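Local coordinates for protein probable acetyltransferase (Agrobacterium tumefaciens, PDB 2GE3) that probably transfers the acetyl group of acetyl coenzyme A, which it binds, to an acceptor substrate, as a member of the GNAT acetyltransferase family, at residues A[11-16]-A[60-65]. Residues are numbered along the deposited sequence; the frame is centred on the assembly and turned at random.
Sequences KPIRAE and QFVAIA
K11 and V62 form an antiparallel hydrogen-bonded pair where strand 9-12, outermost in the chain's mixed sheet, runs along strand 60-65; this is the first strand pairing of the GNAT fold, with helices 18-29 and 43-55 in the connection. V62 N gives a nearly straight bond to K11 O (2.9 Å, 170°), and K11 N returns one to V62 O (3.1 Å). P12 and F61 follow as a non-hydrogen-bonded pair, their CA atoms 4.4 Å apart. Although the strand has ended, I13 N still gives a hydrogen bond to Q60 O, approaching 24° out of the carbonyl plane. The P12 ring lies alongside the F61 phenyl, P12 CG near F61 CE2, with P12 CA over one face of the phenyl ring. The F61 side chain also touches R109, T110 and A113 of helix 102-117. K11 and V62 project from the other face of the sheet, where the K11 chain crosses that of I64 at about a right angle, K11 CD touching I64 CD1 at 3.7 Å. With chi1 at 51°, K11 CG comes to 4.0 Å from V62 CG2 and also lies close to I64 CD1. I13 bridges two neighbours: its CD1 meets V62 CG1, while CG2 lies against the Q60 side chain. Helix 43-55 covers this corner through V50, which touches both I13 and Q60. The Q60 chain runs on extended past CG, and its OE1 ends 3.3 Å from I13 CG2.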
loop_
_atom_site.group_PDB
_atom_site.type_symbol
_atom_site.label_atom_id
_atom_site.label_comp_id
_atom_site.label_asym_id
_atom_site.label_seq_id
_atom_site.Cartn_x
_atom_site.Cartn_y
_atom_site.Cartn_z
ATOM N N LYS A 11 -11.580 0.863 -24.479
ATOM C CA LYS A 11 -12.683 -0.032 -24.160
ATOM C C LYS A 11 -12.300 -0.808 -22.903
ATOM O O LYS A 11 -11.104 -0.883 -22.583
ATOM C CB LYS A 11 -12.911 -1.001 -25.319
ATOM C CG LYS A 11 -11.613 -1.678 -25.709
ATOM C CD LYS A 11 -11.702 -2.355 -27.052
ATOM C CE LYS A 11 -12.176 -1.405 -28.159
ATOM N NZ LYS A 11 -11.478 -1.736 -29.448
ATOM N N PRO A 12 -13.312 -1.379 -22.191
ATOM C CA PRO A 12 -13.004 -2.281 -21.057
ATOM C C PRO A 12 -12.158 -3.430 -21.543
ATOM O O PRO A 12 -12.219 -3.807 -22.696
ATOM C CB PRO A 12 -14.401 -2.707 -20.498
ATOM C CG PRO A 12 -15.320 -1.585 -20.982
ATOM C CD PRO A 12 -14.760 -1.196 -22.383
ATOM N N ILE A 13 -11.252 -3.900 -20.722
ATOM C CA ILE A 13 -10.408 -4.992 -21.144
ATOM C C ILE A 13 -11.253 -6.307 -21.234
ATOM O O ILE A 13 -12.185 -6.565 -20.406
ATOM C CB ILE A 13 -9.187 -5.151 -20.211
ATOM C CG1 ILE A 13 -8.092 -5.995 -20.908
ATOM C CG2 ILE A 13 -9.640 -5.747 -18.863
ATOM C CD1 ILE A 13 -6.613 -5.910 -20.236
ATOM N N ARG A 14 -10.942 -7.117 -22.256
ATOM C CA ARG A 14 -11.527 -8.445 -22.376
ATOM C C ARG A 14 -10.421 -9.512 -22.366
ATOM O O ARG A 14 -9.221 -9.197 -22.575
ATOM C CB ARG A 14 -12.351 -8.500 -23.648
ATOM C CG ARG A 14 -13.557 -7.516 -23.658
ATOM C CD ARG A 14 -14.544 -7.749 -24.865
ATOM N NE ARG A 14 -13.842 -7.838 -26.141
ATOM C CZ ARG A 14 -13.620 -6.835 -27.004
ATOM N NH1 ARG A 14 -14.073 -5.605 -26.779
ATOM N NH2 ARG A 14 -12.961 -7.081 -28.132
ATOM N N ALA A 15 -10.820 -10.766 -22.116
ATOM C CA ALA A 15 -9.920 -11.938 -22.103
ATOM C C ALA A 15 -8.905 -11.993 -23.269
ATOM O O ALA A 15 -7.758 -12.410 -23.086
ATOM C CB ALA A 15 -10.740 -13.272 -22.056
ATOM N N GLU A 16 -9.345 -11.624 -24.467
ATOM C CA GLU A 16 -8.491 -11.651 -25.648
ATOM C C GLU A 16 -7.270 -10.653 -25.599
ATOM O O GLU A 16 -6.237 -10.892 -26.231
ATOM C CB GLU A 16 -9.373 -11.338 -26.832
ATOM C CG GLU A 16 -9.706 -9.885 -26.954
ATOM C CD GLU A 16 -10.820 -9.653 -27.941
ATOM O OE1 GLU A 16 -11.982 -9.569 -27.482
ATOM O OE2 GLU A 16 -10.527 -9.595 -29.173
ATOM N N GLN A 60 -10.953 -1.432 -15.682
ATOM C CA GLN A 60 -9.738 -1.717 -16.335
ATOM C C GLN A 60 -9.934 -1.497 -17.823
ATOM O O GLN A 60 -10.712 -2.181 -18.458
ATOM C CB GLN A 60 -9.248 -3.129 -16.036
ATOM C CG GLN A 60 -7.908 -3.480 -16.721
ATOM C CD GLN A 60 -7.365 -4.834 -16.169
ATOM O OE1 GLN A 60 -8.152 -5.798 -15.907
ATOM N NE2 GLN A 60 -6.043 -4.872 -15.908
ATOM N N PHE A 61 -9.228 -0.513 -18.366
ATOM C CA PHE A 61 -9.469 -0.076 -19.736
ATOM C C PHE A 61 -8.202 -0.186 -20.548
ATOM O O PHE A 61 -7.098 0.023 -20.027
ATOM C CB PHE A 61 -9.980 1.388 -19.712
ATOM C CG PHE A 61 -11.403 1.506 -19.247
ATOM C CD1 PHE A 61 -11.735 1.414 -17.884
ATOM C CD2 PHE A 61 -12.423 1.599 -20.179
ATOM C CE1 PHE A 61 -13.121 1.407 -17.478
ATOM C CE2 PHE A 61 -13.751 1.615 -19.784
ATOM C CZ PHE A 61 -14.097 1.512 -18.439
ATOM N N VAL A 62 -8.360 -0.485 -21.850
ATOM C CA VAL A 62 -7.190 -0.581 -22.748
ATOM C C VAL A 62 -7.338 0.409 -23.868
ATOM O O VAL A 62 -8.459 0.713 -24.248
ATOM C CB VAL A 62 -6.903 -2.001 -23.220
ATOM C CG1 VAL A 62 -6.293 -2.732 -22.052
ATOM C CG2 VAL A 62 -8.209 -2.673 -23.856
ATOM N N ALA A 63 -6.219 0.969 -24.328
ATOM C CA ALA A 63 -6.298 1.722 -25.564
ATOM C C ALA A 63 -5.763 0.850 -26.664
ATOM O O ALA A 63 -4.651 0.349 -26.587
ATOM C CB ALA A 63 -5.559 3.022 -25.471
ATOM N N ILE A 64 -6.550 0.755 -27.727
ATOM C CA ILE A 64 -6.311 -0.152 -28.813
ATOM C C ILE A 64 -5.999 0.612 -30.128
ATOM O O ILE A 64 -6.796 1.515 -30.562
ATOM C CB ILE A 64 -7.536 -1.115 -29.004
ATOM C CG1 ILE A 64 -7.307 -2.314 -28.109
ATOM C CG2 ILE A 64 -7.569 -1.716 -30.435
ATOM C CD1 ILE A 64 -8.042 -2.240 -27.090
ATOM N N ALA A 65 -4.853 0.293 -30.716
ATOM C CA ALA A 65 -4.519 0.869 -32.023
ATOM C C ALA A 65 -4.013 -0.235 -32.974
ATOM O O ALA A 65 -3.055 -0.979 -32.676
ATOM C CB ALA A 65 -3.472 2.045 -31.915
#